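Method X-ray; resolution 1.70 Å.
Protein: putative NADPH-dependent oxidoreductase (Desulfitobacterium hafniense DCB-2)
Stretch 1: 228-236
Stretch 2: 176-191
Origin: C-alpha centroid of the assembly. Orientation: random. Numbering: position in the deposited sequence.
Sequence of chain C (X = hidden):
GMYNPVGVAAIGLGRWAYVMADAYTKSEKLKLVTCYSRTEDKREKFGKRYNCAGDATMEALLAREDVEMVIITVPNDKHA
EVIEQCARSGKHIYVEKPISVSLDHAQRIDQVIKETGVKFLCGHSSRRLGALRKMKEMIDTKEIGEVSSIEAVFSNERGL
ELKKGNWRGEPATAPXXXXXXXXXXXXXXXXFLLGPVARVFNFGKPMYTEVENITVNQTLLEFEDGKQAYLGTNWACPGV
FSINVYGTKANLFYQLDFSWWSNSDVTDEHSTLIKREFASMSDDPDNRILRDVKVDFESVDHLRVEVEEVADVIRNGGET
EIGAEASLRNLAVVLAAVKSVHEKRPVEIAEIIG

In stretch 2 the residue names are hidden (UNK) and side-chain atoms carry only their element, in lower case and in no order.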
# COMPACT_ATOMS: atom_id res chain seq x y z
N GLN C 228 -0.44 7.52 -9.70
CA GLN C 228 0.58 6.84 -8.92
C GLN C 228 0.14 5.46 -8.46
O GLN C 228 -1.06 5.22 -8.36
CB GLN C 228 0.90 7.64 -7.66
CG GLN C 228 1.55 8.97 -7.94
CD GLN C 228 1.91 9.79 -6.73
OE1 GLN C 228 1.74 11.01 -6.74
NE2 GLN C 228 2.45 9.14 -5.70
N ALA C 229 1.10 4.58 -8.18
CA ALA C 229 0.75 3.28 -7.61
C ALA C 229 1.85 2.79 -6.66
O ALA C 229 3.00 3.18 -6.77
CB ALA C 229 0.46 2.25 -8.67
N TYR C 230 1.41 1.94 -5.74
CA TYR C 230 2.18 1.14 -4.81
C TYR C 230 2.04 -0.33 -5.18
O TYR C 230 0.91 -0.76 -5.45
CB TYR C 230 1.67 1.37 -3.39
CG TYR C 230 2.09 0.27 -2.44
CD1 TYR C 230 3.42 0.15 -2.05
CD2 TYR C 230 1.16 -0.64 -1.96
CE1 TYR C 230 3.78 -0.87 -1.19
CE2 TYR C 230 1.52 -1.67 -1.10
CZ TYR C 230 2.84 -1.76 -0.73
OH TYR C 230 3.27 -2.76 0.13
N LEU C 231 3.16 -1.06 -5.19
CA LEU C 231 3.11 -2.51 -5.34
C LEU C 231 3.92 -3.17 -4.22
O LEU C 231 5.11 -2.92 -4.13
CB LEU C 231 3.65 -2.92 -6.70
CG LEU C 231 3.88 -4.42 -6.91
CD1 LEU C 231 2.58 -5.19 -6.77
CD2 LEU C 231 4.47 -4.66 -8.28
N GLY C 232 3.28 -3.99 -3.41
CA GLY C 232 3.96 -4.79 -2.39
C GLY C 232 4.04 -6.22 -2.86
O GLY C 232 3.04 -6.77 -3.32
N THR C 233 5.23 -6.80 -2.81
CA THR C 233 5.46 -8.20 -3.19
C THR C 233 6.23 -8.84 -2.04
O THR C 233 7.23 -8.28 -1.57
CB THR C 233 6.21 -8.37 -4.51
OG1 THR C 233 7.36 -7.52 -4.55
CG2 THR C 233 5.31 -8.00 -5.68
N ASN C 234 5.78 -9.96 -1.50
CA ASN C 234 6.29 -10.44 -0.23
C ASN C 234 6.28 -11.96 -0.25
O ASN C 234 5.24 -12.51 -0.65
CB ASN C 234 5.38 -9.80 0.82
CG ASN C 234 5.91 -9.95 2.23
OD1 ASN C 234 6.35 -11.06 2.51
ND2 ASN C 234 5.86 -8.88 3.03
N TRP C 235 7.38 -12.59 0.13
CA TRP C 235 7.46 -14.06 0.13
C TRP C 235 7.53 -14.59 1.55
O TRP C 235 7.99 -15.70 1.78
CB TRP C 235 8.65 -14.54 -0.72
CG TRP C 235 8.31 -15.03 -2.09
CD1 TRP C 235 7.07 -15.33 -2.62
CD2 TRP C 235 9.24 -15.31 -3.16
NE1 TRP C 235 7.18 -15.74 -3.90
CE2 TRP C 235 8.50 -15.75 -4.28
CE3 TRP C 235 10.63 -15.23 -3.32
CZ2 TRP C 235 9.06 -16.11 -5.50
CZ3 TRP C 235 11.17 -15.59 -4.54
CH2 TRP C 235 10.41 -16.03 -5.62
N ALA C 236 7.12 -13.76 2.50
CA ALA C 236 7.31 -14.01 3.93
C ALA C 236 6.04 -13.93 4.75
O ALA C 236 6.14 -13.67 5.95
CB ALA C 236 8.33 -12.98 4.43
N UNK C 176 14.31 -9.60 -8.19
CA UNK C 176 13.55 -9.00 -7.11
C UNK C 176 12.76 -10.03 -6.36
O UNK C 176 11.83 -9.73 -5.60
N UNK C 177 13.09 -11.32 -6.54
CA UNK C 177 12.37 -12.37 -5.84
C UNK C 177 10.91 -12.46 -6.24
O UNK C 177 10.62 -12.75 -7.41
N UNK C 178 10.00 -12.22 -5.31
CA UNK C 178 8.58 -12.26 -5.65
C UNK C 178 8.23 -11.17 -6.67
O UNK C 178 7.18 -11.25 -7.33
c UNK C 178 8.88 -11.29 -3.48
c UNK C 178 10.20 -11.88 -3.89
c UNK C 178 7.87 -12.06 -4.30
N UNK C 179 9.08 -10.16 -6.83
CA UNK C 179 8.72 -9.12 -7.81
C UNK C 179 8.50 -9.67 -9.21
O UNK C 179 7.60 -9.26 -9.95
c UNK C 179 9.84 -8.10 -7.84
c UNK C 179 10.79 -5.85 -8.08
c UNK C 179 8.27 -6.19 -8.12
c UNK C 179 9.64 -6.75 -8.49
N UNK C 180 9.34 -10.65 -9.60
CA UNK C 180 9.12 -11.31 -10.89
C UNK C 180 7.95 -12.28 -10.85
O UNK C 180 6.98 -12.12 -11.60
c UNK C 180 10.14 -12.85 -12.58
c UNK C 180 10.39 -12.08 -11.31
o UNK C 180 11.45 -11.15 -11.60
N UNK C 181 7.99 -13.29 -10.00
CA UNK C 181 7.04 -14.38 -9.99
C UNK C 181 5.62 -13.91 -9.68
O UNK C 181 4.66 -14.42 -10.27
c UNK C 181 8.50 -16.41 -9.27
n UNK C 181 10.02 -15.49 -10.88
o UNK C 181 8.52 -17.03 -11.59
c UNK C 181 9.01 -16.34 -10.70
c UNK C 181 7.39 -15.45 -8.95
N UNK C 182 5.51 -12.97 -8.74
CA UNK C 182 4.22 -12.47 -8.28
C UNK C 182 4.00 -11.09 -8.89
O UNK C 182 2.93 -10.81 -9.44
c UNK C 182 4.09 -13.45 -4.46
c UNK C 182 3.63 -14.82 -6.51
c UNK C 182 4.41 -13.65 -5.95
c UNK C 182 4.14 -12.38 -6.75
N UNK C 183 4.96 -10.20 -8.83
CA UNK C 183 4.74 -8.82 -9.20
C UNK C 183 4.36 -8.62 -10.65
O UNK C 183 3.66 -7.66 -10.98
N UNK C 184 4.85 -9.48 -11.57
CA UNK C 184 4.58 -9.18 -12.98
C UNK C 184 3.10 -9.22 -13.28
O UNK C 184 2.57 -8.56 -14.18
c UNK C 184 5.37 -10.19 -13.84
c UNK C 184 6.84 -9.82 -13.79
c UNK C 184 4.88 -10.20 -15.28
N UNK C 185 2.36 -10.04 -12.51
CA UNK C 185 0.91 -10.10 -12.63
C UNK C 185 0.28 -8.73 -12.32
O UNK C 185 -0.50 -8.20 -13.12
c UNK C 185 0.06 -14.54 -12.69
c UNK C 185 0.29 -11.09 -11.67
c UNK C 185 1.52 -13.35 -11.57
n UNK C 185 1.21 -14.60 -12.05
n UNK C 185 -0.40 -13.31 -12.63
c UNK C 185 0.50 -12.54 -11.93
N UNK C 186 0.68 -8.21 -11.16
CA UNK C 186 0.15 -6.89 -10.74
C UNK C 186 0.70 -5.75 -11.56
O UNK C 186 -0.04 -4.78 -11.86
n UNK C 186 -2.41 -7.64 -7.11
o UNK C 186 -2.57 -6.86 -9.19
c UNK C 186 -0.41 -7.66 -8.39
c UNK C 186 0.39 -6.67 -9.24
c UNK C 186 -1.89 -7.33 -8.28
N UNK C 187 1.97 -5.80 -11.99
CA UNK C 187 2.48 -4.83 -12.94
C UNK C 187 1.68 -4.77 -14.22
O UNK C 187 1.33 -3.70 -14.76
c UNK C 187 6.20 -5.36 -12.08
c UNK C 187 4.77 -4.92 -11.94
c UNK C 187 3.97 -5.11 -13.25
c UNK C 187 4.48 -4.26 -14.39
N UNK C 188 1.30 -5.93 -14.76
CA UNK C 188 0.43 -5.96 -15.93
C UNK C 188 -0.94 -5.41 -15.56
O UNK C 188 -1.45 -4.59 -16.35
c UNK C 188 -0.46 -7.27 -17.83
o UNK C 188 -1.62 -7.73 -17.82
c UNK C 188 0.32 -7.36 -16.51
o UNK C 188 0.10 -6.73 -18.81
N UNK C 189 -1.51 -5.81 -14.42
CA UNK C 189 -2.80 -5.24 -14.04
C UNK C 189 -2.73 -3.72 -13.97
O UNK C 189 -3.65 -3.04 -14.40
n UNK C 189 -3.78 -7.95 -11.76
c UNK C 189 -3.30 -5.81 -12.71
o UNK C 189 -4.04 -7.69 -13.99
c UNK C 189 -3.74 -7.25 -12.88
N UNK C 190 -1.65 -3.18 -13.42
CA UNK C 190 -1.51 -1.74 -13.22
C UNK C 190 -1.43 -0.96 -14.52
O UNK C 190 -2.02 0.10 -14.69
c UNK C 190 0.93 -1.82 -10.17
c UNK C 190 -0.42 -1.79 -10.88
c UNK C 190 -0.26 -1.45 -12.38
c UNK C 190 -1.35 -0.79 -10.23
N UNK C 191 -0.70 -1.48 -15.50
CA UNK C 191 -0.60 -0.77 -16.78
C UNK C 191 -1.82 -1.05 -17.65
O UNK C 191 -2.19 -0.23 -18.48
n UNK C 191 3.72 -2.03 -17.51
c UNK C 191 1.92 -0.62 -16.63
o UNK C 191 3.96 0.15 -17.67
c UNK C 191 0.73 -1.15 -17.43
c UNK C 191 3.27 -0.79 -17.32

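Position 176 has no side-chain atoms and a phi of 67°, which favours glycine; an ideal CB would lie 2.8 Å from a carbon of the side chain at 179. It is Gly-176. Position 177 is also bare, with phi 64°, and its C lies 3.6 Å from Trp-235 CZ3: Gly-177, the N-cap of the first helix.

At 178, three carbons close a ring onto the backbone N, which defines Pro-178. Its CB sits 3.5 Å from the centroid of the Trp-235 five-membered ring, 2° off the normal, a CH-pi contact over the face; its CD is 3.4 Å from Trp-235 CE3.

Position 179 carries four carbons forked at the second, hence Leu-179, whose CD1 lies 4.1 Å from Leu-231 CD2. At 180, one carbon bears an oxygen and a carbon, without reaching stretch 1: Thr-180. Position 181 has three carbons, the third holding one O and one N, so it is Gln-181; its CG lies 3.8 Å from Trp-235 CZ2, at the ring edge. Four carbons forked at the second make 182 Leu-182, with CD1 3.9 Å from Trp-235 NE1.

Position 183 is bare, and its CA approaches Thr-233 CG2 to 3.7 Å. An ideal CB would stand 2.3 Å from Leu-179 O, consistent with Gly-183. At 184, one carbon carrying two more gives Val-184, pointing away. Position 185, a carbon followed by a ring of three C and two N, out of reach of stretch 1, is His-185.

Position 186 has three carbons ending in O and N: Gln-186. Its CB meets Leu-231 CD1 at 3.6 Å, while its end leads away and OE1 accepts a hydrogen bond from the side-chain nitrogen at 189. At position 187, four carbons fork at the first, with one arm two carbons long; a carbon of that arm lies 3.7 Å from Leu-231 CD2. This is Ile-187, and the carbon is CG1. Position 188 has two carbons, the second carrying two oxygens, and does not reach stretch 1: Asp-188. Position 189 has two carbons, the second carrying one O and one N, out of reach of stretch 1: Asn-189, whose ND2 lies 3.0 Å from Gln-186 OE1. Position 190, four carbons forked at the second, is Leu-190, with CD2 3.9 Å from Ala-229 CB. Position 191, three carbons ending in O and N, is Gln-191, out of reach.

The contact is packing without cross-stretch hydrogen bonds, burying 585 Å². Strand 228-234 runs nearly antiparallel to helix 183-191 (165°), their axes approaching to 9.2 Å. Alternate strand residues Ala-229, Leu-231 and Thr-233 point toward stretch 2, and Trp-235, also pointing toward stretch 2, extends the contact to the start of the short helix 178-181, where Pro-178 packs over one face of its ring.

Stretch 2 176-191: GGPLTQLGVHQIDNLQ
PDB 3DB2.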